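Local structure of mandelate racemase/muconate lactonizing protein (Paenibacillus sp., 3V5C) at residues V45-I50 with I367-E372. The protein probably dehydrates galacturonate as a magnesium-dependent member of the enolase superfamily. The protein carries 1 engineered substitution. Residues are numbered along the deposited sequence; the frame is centred on the assembly and turned at random.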
ATOM      1  N   VAL A  45      -1.943  -0.817  14.155  1.00 10.94           N
ATOM      2  CA  VAL A  45      -2.227  -1.956  13.285  1.00 11.12           C
ATOM      3  C   VAL A  45      -3.103  -2.954  14.041  1.00 12.61           C
ATOM      4  O   VAL A  45      -2.707  -3.492  15.090  1.00 11.03           O
ATOM      5  CB  VAL A  45      -0.947  -2.683  12.841  1.00 11.73           C
ATOM      6  CG1 VAL A  45      -1.300  -3.905  11.969  1.00 11.87           C
ATOM      7  CG2 VAL A  45      -0.011  -1.734  12.080  1.00 13.86           C
ATOM      8  N   ASP A  46      -4.298  -3.212  13.519  1.00 12.24           N
ATOM      9  CA  ASP A  46      -5.125  -4.276  14.085  1.00 11.50           C
ATOM     10  C   ASP A  46      -4.617  -5.639  13.589  1.00 12.59           C
ATOM     11  O   ASP A  46      -4.428  -5.861  12.380  1.00 11.77           O
ATOM     12  CB  ASP A  46      -6.589  -4.088  13.690  1.00 13.46           C
ATOM     13  CG  ASP A  46      -7.260  -2.922  14.404  1.00 16.63           C
ATOM     14  OD1 ASP A  46      -6.627  -2.292  15.287  1.00 17.92           O
ATOM     15  OD2 ASP A  46      -8.445  -2.657  14.079  1.00 18.77           O
ATOM     16  N   ILE A  47      -4.371  -6.543  14.527  1.00 10.73           N
ATOM     17  CA  ILE A  47      -3.740  -7.817  14.210  1.00 10.88           C
ATOM     18  C   ILE A  47      -4.579  -8.960  14.763  1.00 12.59           C
ATOM     19  O   ILE A  47      -5.179  -8.835  15.827  1.00 13.87           O
ATOM     20  CB  ILE A  47      -2.328  -7.868  14.841  1.00 11.03           C
ATOM     21  CG1 ILE A  47      -1.382  -6.909  14.105  1.00 14.26           C
ATOM     22  CG2 ILE A  47      -1.771  -9.294  14.876  1.00 21.67           C
ATOM     23  CD1 ILE A  47      -1.040  -7.340  12.712  1.00 15.52           C
ATOM     24  N   ALA A  48      -4.637 -10.059  14.025  1.00 11.94           N
ATOM     25  CA  ALA A  48      -5.158 -11.299  14.579  1.00 13.04           C
ATOM     26  C   ALA A  48      -4.067 -12.357  14.587  1.00 13.68           C
ATOM     27  O   ALA A  48      -3.197 -12.396  13.716  1.00 11.59           O
ATOM     28  CB  ALA A  48      -6.364 -11.795  13.784  1.00 13.62           C
ATOM     29  N   ARG A  49      -4.145 -13.237  15.575  1.00 12.33           N
ATOM     30  CA  ARG A  49      -3.296 -14.397  15.679  1.00 13.06           C
ATOM     31  C   ARG A  49      -4.224 -15.614  15.546  1.00 13.07           C
ATOM     32  O   ARG A  49      -5.166 -15.765  16.327  1.00 12.19           O
ATOM     33  CB  ARG A  49      -2.601 -14.391  17.044  1.00 17.61           C
ATOM     34  CG  ARG A  49      -1.741 -15.610  17.353  1.00 16.46           C
ATOM     35  CD  ARG A  49      -0.818 -15.314  18.552  1.00 15.41           C
ATOM     36  NE  ARG A  49      -1.516 -15.299  19.840  1.00 15.76           N
ATOM     37  CZ  ARG A  49      -1.013 -14.777  20.962  1.00 13.48           C
ATOM     38  NH1 ARG A  49      -1.705 -14.838  22.093  1.00 12.77           N
ATOM     39  NH2 ARG A  49       0.179 -14.190  20.957  1.00 14.41           N
ATOM     40  N   ILE A  50      -3.993 -16.446  14.541  1.00 11.56           N
ATOM     41  CA  ILE A  50      -4.824 -17.643  14.364  1.00 11.22           C
ATOM     42  C   ILE A  50      -4.008 -18.877  14.727  1.00 13.44           C
ATOM     43  O   ILE A  50      -2.808 -18.942  14.461  1.00 14.30           O
ATOM     44  CB  ILE A  50      -5.377 -17.740  12.912  1.00 11.10           C
ATOM     45  CG1 ILE A  50      -6.486 -18.795  12.792  1.00 11.60           C
ATOM     46  CG2 ILE A  50      -4.247 -17.991  11.887  1.00  9.57           C
ATOM     47  CD1 ILE A  50      -7.254 -18.715  11.462  1.00 14.22           C
ATOM     48  N   ILE A 367       7.619 -11.416   9.204  1.00 10.94           N
ATOM     49  CA  ILE A 367       7.497 -10.500  10.330  1.00 12.19           C
ATOM     50  C   ILE A 367       7.423 -11.300  11.628  1.00 13.26           C
ATOM     51  O   ILE A 367       6.643 -12.241  11.734  1.00 12.61           O
ATOM     52  CB  ILE A 367       6.221  -9.659  10.199  1.00  9.82           C
ATOM     53  CG1 ILE A 367       6.275  -8.838   8.916  1.00 10.95           C
ATOM     54  CG2 ILE A 367       6.012  -8.796  11.442  1.00 11.97           C
ATOM     55  CD1 ILE A 367       4.975  -8.088   8.605  1.00 11.74           C
ATOM     56  N   VAL A 368       8.251 -10.947  12.614  1.00 11.30           N
ATOM     57  CA  VAL A 368       8.244 -11.692  13.860  1.00 10.82           C
ATOM     58  C   VAL A 368       7.511 -10.895  14.935  1.00 11.69           C
ATOM     59  O   VAL A 368       7.956  -9.818  15.342  1.00 13.14           O
ATOM     60  CB  VAL A 368       9.688 -12.041  14.326  1.00 13.37           C
ATOM     61  CG1 VAL A 368       9.645 -12.834  15.641  1.00 19.30           C
ATOM     62  CG2 VAL A 368      10.386 -12.817  13.236  1.00 16.09           C
ATOM     63  N   PHE A 369       6.366 -11.411  15.369  1.00 11.36           N
ATOM     64  CA  PHE A 369       5.597 -10.751  16.419  1.00 12.23           C
ATOM     65  C   PHE A 369       6.053 -11.174  17.806  1.00 13.13           C
ATOM     66  O   PHE A 369       6.500 -12.304  18.016  1.00 13.32           O
ATOM     67  CB  PHE A 369       4.091 -10.979  16.231  1.00 12.90           C
ATOM     68  CG  PHE A 369       3.529 -10.258  15.041  1.00 10.85           C
ATOM     69  CD1 PHE A 369       2.879  -9.042  15.183  1.00 12.03           C
ATOM     70  CD2 PHE A 369       3.678 -10.786  13.767  1.00 13.73           C
ATOM     71  CE1 PHE A 369       2.378  -8.355  14.070  1.00 11.42           C
ATOM     72  CE2 PHE A 369       3.164 -10.110  12.642  1.00 15.18           C
ATOM     73  CZ  PHE A 369       2.529  -8.886  12.801  1.00 12.23           C
ATOM     74  N   ASP A 370       5.963 -10.232  18.735  1.00 14.25           N
ATOM     75  CA  ASP A 370       6.294 -10.465  20.134  1.00 13.13           C
ATOM     76  C   ASP A 370       5.099 -11.168  20.743  1.00 12.67           C
ATOM     77  O   ASP A 370       4.092 -10.544  21.043  1.00 12.98           O
ATOM     78  CB  ASP A 370       6.566  -9.124  20.823  1.00 13.93           C
ATOM     79  CG  ASP A 370       6.962  -9.277  22.280  1.00 19.44           C
ATOM     80  OD1 ASP A 370       6.576 -10.292  22.895  1.00 16.43           O
ATOM     81  OD2 ASP A 370       7.660  -8.374  22.800  1.00 19.01           O
ATOM     82  N   ASP A 371       5.191 -12.489  20.911  1.00 13.06           N
ATOM     83  CA  ASP A 371       4.050 -13.247  21.392  1.00 11.83           C
ATOM     84  C   ASP A 371       3.522 -12.716  22.729  1.00 12.67           C
ATOM     85  O   ASP A 371       2.307 -12.590  22.921  1.00 13.42           O
ATOM     86  CB  ASP A 371       4.381 -14.734  21.592  1.00 14.13           C
ATOM     87  CG  ASP A 371       4.680 -15.484  20.296  1.00 21.93           C
ATOM     88  OD1 ASP A 371       4.101 -15.189  19.227  1.00 21.48           O
ATOM     89  OD2 ASP A 371       5.503 -16.423  20.367  1.00 26.87           O
ATOM     90  N   GLU A 372       4.429 -12.403  23.646  1.00 13.67           N
ATOM     91  CA  GLU A 372       4.019 -12.034  25.006  1.00 16.73           C
ATOM     92  C   GLU A 372       3.341 -10.670  25.028  1.00 14.47           C
ATOM     93  O   GLU A 372       2.403 -10.436  25.782  1.00 14.24           O
ATOM     94  CB  GLU A 372       5.212 -12.026  25.965  1.00 23.18           C
ATOM     95  CG  GLU A 372       5.722 -13.394  26.318  1.00 27.78           C
ATOM     96  CD  GLU A 372       6.378 -14.093  25.151  1.00 32.15           C
ATOM     97  OE1 GLU A 372       7.036 -13.408  24.330  1.00 35.99           O
ATOM     98  OE2 GLU A 372       6.220 -15.328  25.056  1.00 32.76           O
TER
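Arg49 and Asp371 make the nearest backbone approach between strand 45-50 and segment 367-372, their CA atoms 9.4 Å apart, a spacing too wide for sheet pairing, so side chains bridge the gap. Ile47 and Phe369 face one another across it, and the end of the isoleucine meets the outer part of the ring: Ile47 CD1 lies 3.8 Å from Phe369 CE1 and 3.9 Å from Phe369 CZ. With chi1 of -71°, Ile47 sets CG1 beside its backbone N, and this branch carries the touching methyl. Two residues along the strand, Arg49 reaches the start of the helix. Its guanidinium presents an edge, nearly in plane, to the backbone carbonyl of Asp371; the NH2 to O hydrogen bond is weak, at 3.3 Å and an N-H...O angle of 149°. CG leaves anti to the backbone N (chi1 176°), and a bend at chi3 turns the head toward that carbonyl. The Asp371 carboxylate is too far for a salt bridge, its OD1 4.4 Å from Arg49 NH2, but opposite charge may still add some attraction. Stronger polar partners steady both groups: Thr375 OG1 is hydrogen-bonded to both Arg49 NH1 and Asp371 O, so the carbonyl is shared, Glu18 forms a salt bridge with NE, and Tyr58 OH bonds to both Arg49 NH2 and Asp371 OD1. The contact thus packs strand 42-52, which lies between strands 14-30 and 55-60, against strand 368-369 and the start of helix 371-380, which leads to strand 383-386 of the same antiparallel sheet, as in the capping domain of enolase-superfamily proteins; Phe369 also stacks on Tyr58 and touches Leu22 of strand 14-30 and Tyr317 of helix 317-325.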